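Local coordinates for ribosome-inactivating protein 3 (Zea mays, PDB 2PQG) that belongs to the plant ribosome-inactivating protein family and, like its relatives, probably inactivates ribosomes, at residues A66-N71 / T93-D98. Residues are numbered along the deposited sequence; the frame is centred on the assembly and turned at random.
Sequences AIRMDN and THLLGD
L95 meets R68 through a single methyl. Its CD1 lies 3.7 Å from R68 NH1, and the two side chains cross at about a right angle. The methyl comes at the guanidinium obliquely. NE and NH2 of R68 have polar partners. NE bonds to D70 OD1 at 2.9 Å, almost straight (178°) and on the syn side of that oxygen. NH2 forms a salt bridge with D70 OD2 at 2.8 Å, more bent and tilted out of both planes, and also bonds to the carbonyl O of K45. The side-on grip by NE and NH2 fixes the rotation of the head group, with NH1 as the nitrogen that meets L95. The R68 chain bends at chi3 (59°), which brings NE and NH2 to the D70 carboxylate. The second touch is purely apolar: L96 CD2 packs against A66 CB at 3.9 Å. W51, V75 and W84 join L96 in this buried patch. No hydrogen bond links the two segments. E86 instead holds the loop, its carboxylate accepting the backbone N-H groups of L95 and L96. The contact thus joins the loop between strands 84-86 and 101-102 to the C-terminal end of strand 62-68, in the mixed beta-sheet of the ribosome-inactivating protein fold.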
ATOM      1  N   ALA A  66      -9.988   1.247  -0.761  1.00 19.59           N
ATOM      2  CA  ALA A  66     -10.282   2.676  -0.631  1.00 20.42           C
ATOM      3  C   ALA A  66      -8.979   3.435  -0.387  1.00 21.33           C
ATOM      4  O   ALA A  66      -8.422   3.390   0.714  1.00 24.66           O
ATOM      5  CB  ALA A  66     -11.246   2.914   0.531  1.00 19.69           C
ATOM      6  N   ILE A  67      -8.504   4.144  -1.406  1.00 17.38           N
ATOM      7  CA  ILE A  67      -7.249   4.876  -1.299  1.00 18.33           C
ATOM      8  C   ILE A  67      -7.373   6.397  -1.377  1.00 20.22           C
ATOM      9  O   ILE A  67      -8.005   6.930  -2.280  1.00 22.44           O
ATOM     10  CB  ILE A  67      -6.270   4.416  -2.399  1.00 14.44           C
ATOM     11  CG1 ILE A  67      -5.955   2.931  -2.221  1.00 15.54           C
ATOM     12  CG2 ILE A  67      -5.001   5.241  -2.355  1.00 10.60           C
ATOM     13  CD1 ILE A  67      -5.285   2.299  -3.429  1.00 12.38           C
ATOM     14  N   ARG A  68      -6.753   7.092  -0.426  1.00 21.47           N
ATOM     15  CA  ARG A  68      -6.773   8.554  -0.417  1.00 25.22           C
ATOM     16  C   ARG A  68      -5.941   9.031  -1.593  1.00 27.59           C
ATOM     17  O   ARG A  68      -4.853   8.518  -1.834  1.00 29.62           O
ATOM     18  CB  ARG A  68      -6.131   9.114   0.854  1.00 23.43           C
ATOM     19  CG  ARG A  68      -6.774   8.710   2.152  1.00 19.24           C
ATOM     20  CD  ARG A  68      -5.958   9.240   3.326  1.00 23.04           C
ATOM     21  NE  ARG A  68      -5.817  10.696   3.306  1.00 25.34           N
ATOM     22  CZ  ARG A  68      -6.172  11.493   4.309  1.00 24.83           C
ATOM     23  NH1 ARG A  68      -6.692  10.972   5.416  1.00 22.93           N
ATOM     24  NH2 ARG A  68      -6.008  12.807   4.207  1.00 25.07           N
ATOM     25  N   MET A  69      -6.442  10.014  -2.324  1.00 31.77           N
ATOM     26  CA  MET A  69      -5.698  10.549  -3.456  1.00 36.03           C
ATOM     27  C   MET A  69      -4.552  11.437  -2.992  1.00 36.83           C
ATOM     28  O   MET A  69      -3.500  11.471  -3.628  1.00 39.31           O
ATOM     29  CB  MET A  69      -6.626  11.351  -4.362  1.00 37.60           C
ATOM     30  CG  MET A  69      -7.170  10.555  -5.510  1.00 44.02           C
ATOM     31  SD  MET A  69      -5.887  10.394  -6.753  1.00 51.10           S
ATOM     32  CE  MET A  69      -6.304  11.785  -7.754  1.00 50.78           C
ATOM     33  N   ASP A  70      -4.742  12.140  -1.877  1.00 37.06           N
ATOM     34  CA  ASP A  70      -3.702  13.035  -1.393  1.00 37.72           C
ATOM     35  C   ASP A  70      -2.370  12.379  -0.999  1.00 36.81           C
ATOM     36  O   ASP A  70      -1.309  12.908  -1.326  1.00 39.19           O
ATOM     37  CB  ASP A  70      -4.229  13.936  -0.254  1.00 38.81           C
ATOM     38  CG  ASP A  70      -4.957  13.171   0.835  1.00 36.51           C
ATOM     39  OD1 ASP A  70      -4.711  11.958   0.988  1.00 32.09           O
ATOM     40  OD2 ASP A  70      -5.768  13.800   1.552  1.00 38.54           O
ATOM     41  N   ASN A  71      -2.397  11.238  -0.315  1.00 34.72           N
ATOM     42  CA  ASN A  71      -1.135  10.596   0.050  1.00 31.08           C
ATOM     43  C   ASN A  71      -0.985   9.202  -0.558  1.00 29.37           C
ATOM     44  O   ASN A  71      -0.007   8.502  -0.296  1.00 27.98           O
ATOM     45  CB  ASN A  71      -0.981  10.517   1.572  1.00 29.94           C
ATOM     46  CG  ASN A  71      -2.036   9.655   2.221  1.00 33.76           C
ATOM     47  OD1 ASN A  71      -2.623   8.778   1.582  1.00 36.68           O
ATOM     48  ND2 ASN A  71      -2.275   9.885   3.506  1.00 34.56           N
ATOM     49  N   THR A  93     -11.888   7.963  14.525  1.00 36.87           N
ATOM     50  CA  THR A  93     -12.917   8.559  13.694  1.00 36.93           C
ATOM     51  C   THR A  93     -12.896   7.953  12.297  1.00 35.14           C
ATOM     52  O   THR A  93     -11.876   7.979  11.616  1.00 35.18           O
ATOM     53  CB  THR A  93     -12.714  10.099  13.629  1.00 37.96           C
ATOM     54  OG1 THR A  93     -13.202  10.683  14.847  1.00 35.73           O
ATOM     55  CG2 THR A  93     -13.434  10.714  12.430  1.00 34.09           C
ATOM     56  N   HIS A  94     -14.024   7.393  11.884  1.00 32.64           N
ATOM     57  CA  HIS A  94     -14.127   6.780  10.571  1.00 27.45           C
ATOM     58  C   HIS A  94     -14.077   7.774   9.426  1.00 25.47           C
ATOM     59  O   HIS A  94     -14.730   8.818   9.472  1.00 26.84           O
ATOM     60  CB  HIS A  94     -15.430   5.986  10.443  1.00 27.88           C
ATOM     61  CG  HIS A  94     -15.368   4.589  10.977  1.00 26.57           C
ATOM     62  ND1 HIS A  94     -16.051   4.185  12.104  1.00 27.67           N
ATOM     63  CD2 HIS A  94     -14.701   3.500  10.532  1.00 25.16           C
ATOM     64  CE1 HIS A  94     -15.803   2.906  12.332  1.00 26.21           C
ATOM     65  NE2 HIS A  94     -14.986   2.468  11.392  1.00 28.51           N
ATOM     66  N   LEU A  95     -13.269   7.466   8.413  1.00 24.34           N
ATOM     67  CA  LEU A  95     -13.207   8.302   7.219  1.00 24.46           C
ATOM     68  C   LEU A  95     -14.187   7.635   6.227  1.00 25.21           C
ATOM     69  O   LEU A  95     -14.821   8.312   5.413  1.00 25.71           O
ATOM     70  CB  LEU A  95     -11.802   8.332   6.598  1.00 25.90           C
ATOM     71  CG  LEU A  95     -10.727   8.976   7.471  1.00 25.10           C
ATOM     72  CD1 LEU A  95      -9.396   8.912   6.757  1.00 25.44           C
ATOM     73  CD2 LEU A  95     -11.102  10.420   7.783  1.00 21.53           C
ATOM     74  N   LEU A  96     -14.314   6.307   6.289  1.00 24.11           N
ATOM     75  CA  LEU A  96     -15.224   5.578   5.407  1.00 23.28           C
ATOM     76  C   LEU A  96     -16.671   5.699   5.887  1.00 26.00           C
ATOM     77  O   LEU A  96     -16.944   5.816   7.088  1.00 28.20           O
ATOM     78  CB  LEU A  96     -14.847   4.097   5.356  1.00 21.91           C
ATOM     79  CG  LEU A  96     -13.391   3.774   4.993  1.00 26.41           C
ATOM     80  CD1 LEU A  96     -13.207   2.255   4.860  1.00 24.37           C
ATOM     81  CD2 LEU A  96     -13.020   4.470   3.689  1.00 23.50           C
ATOM     82  N   GLY A  97     -17.597   5.696   4.935  1.00 27.95           N
ATOM     83  CA  GLY A  97     -19.010   5.744   5.261  1.00 29.14           C
ATOM     84  C   GLY A  97     -19.535   4.333   5.021  1.00 28.79           C
ATOM     85  O   GLY A  97     -18.749   3.407   4.802  1.00 29.70           O
ATOM     86  N   ASP A  98     -20.850   4.153   5.066  1.00 27.86           N
ATOM     87  CA  ASP A  98     -21.479   2.846   4.828  1.00 26.96           C
ATOM     88  C   ASP A  98     -21.286   1.798   5.905  1.00 23.75           C
ATOM     89  O   ASP A  98     -21.067   0.634   5.584  1.00 25.31           O
ATOM     90  CB  ASP A  98     -21.016   2.247   3.489  1.00 27.31           C
ATOM     91  CG  ASP A  98     -21.681   2.902   2.285  1.00 27.15           C
ATOM     92  OD1 ASP A  98     -22.566   3.763   2.479  1.00 25.09           O
ATOM     93  OD2 ASP A  98     -21.318   2.544   1.142  1.00 26.77           O
TER